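Local atomic coordinates of hemolysin-related protein (Vibrio cholerae serotype O1, PDB entry 6MLT), a protein that forms part of the extracellular biofilm matrix of Vibrio cholerae, where it binds metal ions and probably carbohydrate, consistent with a role in biofilm adhesion. Residues Glu51-Glu63 with Tyr72-Leu84. Sequence-based numbering, arbitrary orientation.
Sequences EKDVADIIVVTFE and YIRALSGVDGSEL. With CA (calcium ion), chain C; CA (calcium ion), chain B.
Asp56 and Gly78 meet where an antiparallel hairpin runs into a calcium site. Asp56 grips the calcium ion of chain C with both carboxylate oxygens, and OD1 also takes the Gly78 N-H through its anti lone pair, at 2.8 Å and nearly straight (166°). OD1 thus bridges metal and glycine. Leu84 lays its CD1 methyl over a face of the carboxylate, 3.5 Å from Asp56 CG, the two side chains crossing at about a right angle. Val54 gives its carbonyl oxygen to the same ion, while its CG2 packs against Val79 CG2 at 3.9 Å; Asn41 and Asp43 complete the protein ligands. A water on the ion also bonds to Ser77 OG, which in turn accepts from Val79 N in an ST turn.

Along the strands, paired backbone bonds link Ile57 with Leu76, Val59 with Arg74 and Thr61 with Tyr72. Ile58 and Ile73 touch through their CG2 methyls (3.8 Å) on one face. On the other, the extended Arg74 side chain reaches Thr61, whose OG1 sits between its backbone N and carbonyl carbon (chi1 62°). Arg74 NE donates to OG1 at 2.9 Å, with OG1 tilted 16° from the guanidinium plane; Ser28 OG bonds to this hydroxyl too. NH1 makes a 2.9 Å salt bridge to Glu83 OE2, and Trp19 packs on this face beside Arg74 and Leu76.

The chemistry implies that calcium and Gly78 N together fix the rotation of the Asp56 carboxylate, coupling the metal site to the turn after strand 71-76, while Glu83 probably offsets the charge of the buried arginine.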
loop_
_atom_site.group_PDB
_atom_site.type_symbol
_atom_site.label_atom_id
_atom_site.label_comp_id
_atom_site.label_asym_id
_atom_site.label_seq_id
_atom_site.Cartn_x
_atom_site.Cartn_y
_atom_site.Cartn_z
ATOM N N GLU A 51 13.485 -12.175 13.142
ATOM C CA GLU A 51 12.144 -11.850 13.619
ATOM C C GLU A 51 11.796 -12.521 14.941
ATOM O O GLU A 51 10.766 -12.182 15.530
ATOM C CB GLU A 51 11.093 -12.222 12.564
ATOM C CG GLU A 51 11.221 -13.616 11.970
ATOM C CD GLU A 51 11.939 -13.613 10.632
ATOM O OE1 GLU A 51 13.170 -13.397 10.615
ATOM O OE2 GLU A 51 11.270 -13.813 9.596
ATOM N N LYS A 52 12.618 -13.448 15.430
ATOM C CA LYS A 52 12.390 -13.987 16.765
ATOM C C LYS A 52 12.814 -13.006 17.853
ATOM O O LYS A 52 12.425 -13.176 19.014
ATOM C CB LYS A 52 13.134 -15.315 16.938
ATOM N N ASP A 53 13.592 -11.983 17.509
ATOM C CA ASP A 53 14.021 -10.989 18.473
ATOM C C ASP A 53 12.990 -9.862 18.548
ATOM O O ASP A 53 11.962 -9.874 17.861
ATOM C CB ASP A 53 15.410 -10.475 18.097
ATOM C CG ASP A 53 16.443 -11.575 18.095
ATOM O OD1 ASP A 53 16.669 -12.170 19.167
ATOM O OD2 ASP A 53 16.995 -11.868 17.015
ATOM N N VAL A 54 13.264 -8.871 19.389
ATOM C CA VAL A 54 12.351 -7.753 19.613
ATOM C C VAL A 54 12.819 -6.575 18.769
ATOM O O VAL A 54 13.940 -6.086 18.944
ATOM C CB VAL A 54 12.280 -7.378 21.102
ATOM C CG1 VAL A 54 11.316 -6.211 21.323
ATOM C CG2 VAL A 54 11.846 -8.572 21.928
ATOM N N ALA A 55 11.963 -6.113 17.857
ATOM C CA ALA A 55 12.331 -5.017 16.971
ATOM C C ALA A 55 12.615 -3.748 17.765
ATOM O O ALA A 55 12.033 -3.502 18.825
ATOM C CB ALA A 55 11.225 -4.759 15.951
ATOM N N ASP A 56 13.508 -2.930 17.224
ATOM C CA ASP A 56 14.053 -1.769 17.904
ATOM C C ASP A 56 13.695 -0.495 17.154
ATOM O O ASP A 56 13.154 -0.531 16.047
ATOM C CB ASP A 56 15.560 -1.932 18.035
ATOM C CG ASP A 56 15.908 -3.227 18.714
ATOM O OD1 ASP A 56 15.458 -3.403 19.866
ATOM O OD2 ASP A 56 16.571 -4.085 18.087
ATOM N N ILE A 57 13.989 0.640 17.782
ATOM C CA ILE A 57 13.604 1.949 17.268
ATOM C C ILE A 57 14.867 2.741 16.944
ATOM O O ILE A 57 15.810 2.774 17.744
ATOM C CB ILE A 57 12.713 2.706 18.273
ATOM C CG1 ILE A 57 11.300 2.101 18.308
ATOM C CG2 ILE A 57 12.609 4.185 17.904
ATOM C CD1 ILE A 57 11.161 0.823 19.065
ATOM N N ILE A 58 14.880 3.378 15.776
ATOM C CA ILE A 58 15.946 4.289 15.373
ATOM C C ILE A 58 15.366 5.691 15.257
ATOM O O ILE A 58 14.358 5.898 14.568
ATOM C CB ILE A 58 16.587 3.864 14.042
ATOM C CG1 ILE A 58 17.296 2.522 14.196
ATOM C CG2 ILE A 58 17.584 4.940 13.567
ATOM C CD1 ILE A 58 17.645 1.867 12.871
ATOM N N VAL A 59 16.022 6.652 15.907
ATOM C CA VAL A 59 15.643 8.058 15.863
ATOM C C VAL A 59 16.908 8.893 15.718
ATOM O O VAL A 59 18.028 8.410 15.902
ATOM C CB VAL A 59 14.847 8.493 17.113
ATOM C CG1 VAL A 59 13.526 7.755 17.173
ATOM C CG2 VAL A 59 15.649 8.242 18.375
ATOM N N VAL A 60 16.714 10.165 15.381
ATOM C CA VAL A 60 17.785 11.151 15.322
ATOM C C VAL A 60 17.459 12.232 16.346
ATOM O O VAL A 60 16.376 12.826 16.297
ATOM C CB VAL A 60 17.936 11.747 13.914
ATOM C CG1 VAL A 60 19.145 12.679 13.859
ATOM C CG2 VAL A 60 18.049 10.630 12.857
ATOM N N THR A 61 18.383 12.480 17.276
ATOM C CA THR A 61 18.162 13.433 18.355
ATOM C C THR A 61 18.934 14.725 18.107
ATOM O O THR A 61 20.042 14.709 17.557
ATOM C CB THR A 61 18.578 12.844 19.712
ATOM O OG1 THR A 61 19.985 12.542 19.715
ATOM C CG2 THR A 61 17.800 11.578 20.004
ATOM N N PHE A 62 18.346 15.851 18.526
ATOM C CA PHE A 62 18.987 17.160 18.430
ATOM C C PHE A 62 18.817 17.924 19.739
ATOM O O PHE A 62 18.011 17.565 20.601
ATOM C CB PHE A 62 18.425 17.987 17.261
ATOM C CG PHE A 62 16.967 18.306 17.381
ATOM C CD1 PHE A 62 16.011 17.420 16.911
ATOM C CD2 PHE A 62 16.545 19.503 17.943
ATOM C CE1 PHE A 62 14.660 17.716 17.006
ATOM C CE2 PHE A 62 15.194 19.800 18.044
ATOM C CZ PHE A 62 14.255 18.907 17.572
ATOM N N GLU A 63 19.587 19.005 19.863
ATOM C CA GLU A 63 19.605 19.834 21.060
ATOM C C GLU A 63 18.769 21.085 20.847
ATOM O O GLU A 63 18.850 21.725 19.795
ATOM C CB GLU A 63 21.036 20.243 21.423
ATOM C CG GLU A 63 21.117 21.136 22.661
ATOM C CD GLU A 63 22.485 21.775 22.858
ATOM O OE1 GLU A 63 23.329 21.702 21.939
ATOM O OE2 GLU A 63 22.702 22.363 23.939
ATOM N N TYR A 72 22.159 13.229 16.306
ATOM C CA TYR A 72 22.791 11.925 16.483
ATOM C C TYR A 72 21.788 10.815 16.217
ATOM O O TYR A 72 20.661 10.860 16.714
ATOM C CB TYR A 72 23.369 11.770 17.892
ATOM C CG TYR A 72 24.612 12.598 18.109
ATOM C CD1 TYR A 72 25.828 12.212 17.559
ATOM C CD2 TYR A 72 24.568 13.779 18.843
ATOM C CE1 TYR A 72 26.966 12.976 17.738
ATOM C CE2 TYR A 72 25.708 14.550 19.030
ATOM C CZ TYR A 72 26.899 14.143 18.475
ATOM O OH TYR A 72 28.027 14.903 18.654
ATOM N N ILE A 73 22.209 9.814 15.447
ATOM C CA ILE A 73 21.422 8.597 15.294
ATOM C C ILE A 73 21.540 7.774 16.565
ATOM O O ILE A 73 22.648 7.531 17.062
ATOM C CB ILE A 73 21.897 7.784 14.082
ATOM C CG1 ILE A 73 21.864 8.637 12.813
ATOM C CG2 ILE A 73 21.036 6.537 13.907
ATOM C CD1 ILE A 73 22.532 7.961 11.605
ATOM N N ARG A 74 20.401 7.334 17.092
ATOM C CA ARG A 74 20.363 6.512 18.291
ATOM C C ARG A 74 19.462 5.310 18.059
ATOM O O ARG A 74 18.391 5.436 17.459
ATOM C CB ARG A 74 19.842 7.296 19.499
ATOM C CG ARG A 74 20.638 8.538 19.862
ATOM C CD ARG A 74 20.160 9.072 21.214
ATOM N NE ARG A 74 20.691 10.393 21.559
ATOM C CZ ARG A 74 21.679 10.623 22.420
ATOM N NH1 ARG A 74 22.301 9.624 23.031
ATOM N NH2 ARG A 74 22.057 11.870 22.669
ATOM N N ALA A 75 19.895 4.154 18.550
ATOM C CA ALA A 75 19.113 2.927 18.495
ATOM C C ALA A 75 18.606 2.591 19.891
ATOM O O ALA A 75 19.400 2.478 20.833
ATOM C CB ALA A 75 19.943 1.769 17.942
ATOM N N LEU A 76 17.293 2.409 20.013
ATOM C CA LEU A 76 16.632 2.161 21.292
ATOM C C LEU A 76 16.022 0.765 21.312
ATOM O O LEU A 76 15.311 0.378 20.378
ATOM C CB LEU A 76 15.537 3.196 21.545
ATOM C CG LEU A 76 15.968 4.653 21.389
ATOM C CD1 LEU A 76 14.798 5.595 21.662
ATOM C CD2 LEU A 76 17.143 4.953 22.309
ATOM N N SER A 77 16.271 0.027 22.392
ATOM C CA SER A 77 15.767 -1.335 22.501
ATOM C C SER A 77 14.245 -1.351 22.529
ATOM O O SER A 77 13.618 -0.610 23.290
ATOM C CB SER A 77 16.309 -1.993 23.769
ATOM O OG SER A 77 15.743 -3.282 23.931
ATOM N N GLY A 78 13.645 -2.220 21.713
ATOM C CA GLY A 78 12.201 -2.378 21.756
ATOM C C GLY A 78 11.685 -2.863 23.095
ATOM O O GLY A 78 10.515 -2.635 23.420
ATOM N N VAL A 79 12.534 -3.528 23.876
ATOM C CA VAL A 79 12.116 -4.081 25.162
ATOM C C VAL A 79 11.855 -2.967 26.169
ATOM O O VAL A 79 10.788 -2.907 26.794
ATOM C CB VAL A 79 13.183 -5.062 25.688
ATOM C CG1 VAL A 79 12.836 -5.555 27.098
ATOM C CG2 VAL A 79 13.341 -6.238 24.742
ATOM N N ASP A 80 12.831 -2.081 26.361
ATOM C CA ASP A 80 12.760 -1.133 27.460
ATOM C C ASP A 80 13.245 0.264 27.111
ATOM O O ASP A 80 13.307 1.109 28.007
ATOM C CB ASP A 80 13.569 -1.661 28.654
ATOM C CG ASP A 80 15.006 -1.980 28.289
ATOM O OD1 ASP A 80 15.465 -1.566 27.199
ATOM O OD2 ASP A 80 15.675 -2.656 29.090
ATOM N N GLY A 81 13.592 0.537 25.856
ATOM C CA GLY A 81 14.050 1.854 25.471
ATOM C C GLY A 81 15.499 2.148 25.777
ATOM O O GLY A 81 15.951 3.271 25.521
ATOM N N SER A 82 16.238 1.194 26.329
ATOM C CA SER A 82 17.654 1.404 26.590
ATOM C C SER A 82 18.425 1.532 25.281
ATOM O O SER A 82 18.039 0.990 24.242
ATOM C CB SER A 82 18.223 0.255 27.426
ATOM O OG SER A 82 18.126 -0.981 26.736
ATOM N N GLU A 83 19.524 2.275 25.330
ATOM C CA GLU A 83 20.304 2.515 24.127
ATOM C C GLU A 83 21.174 1.303 23.818
ATOM O O GLU A 83 21.909 0.812 24.682
ATOM C CB GLU A 83 21.150 3.772 24.289
ATOM C CG GLU A 83 20.342 5.033 24.081
ATOM C CD GLU A 83 21.105 6.277 24.471
ATOM O OE1 GLU A 83 20.978 6.699 25.637
ATOM O OE2 GLU A 83 21.830 6.823 23.609
ATOM N N LEU A 84 21.066 0.807 22.585
ATOM C CA LEU A 84 21.768 -0.405 22.176
ATOM C C LEU A 84 23.214 -0.157 21.779
ATOM O O LEU A 84 24.013 -1.100 21.792
ATOM C CB LEU A 84 21.046 -1.056 20.990
ATOM C CG LEU A 84 19.640 -1.579 21.274
ATOM C CD1 LEU A 84 18.964 -1.975 19.982
ATOM C CD2 LEU A 84 19.714 -2.764 22.226
HETATM CA CA CA C . 15.989 -5.787 19.800
HETATM CA CA CA B . 18.181 -13.848 18.191
HETATM O O HOH W 1 15.651 -5.338 22.078
HETATM O O HOH W 2 16.737 -15.057 16.978
HETATM O O HOH W 3 16.592 -7.169 17.771
#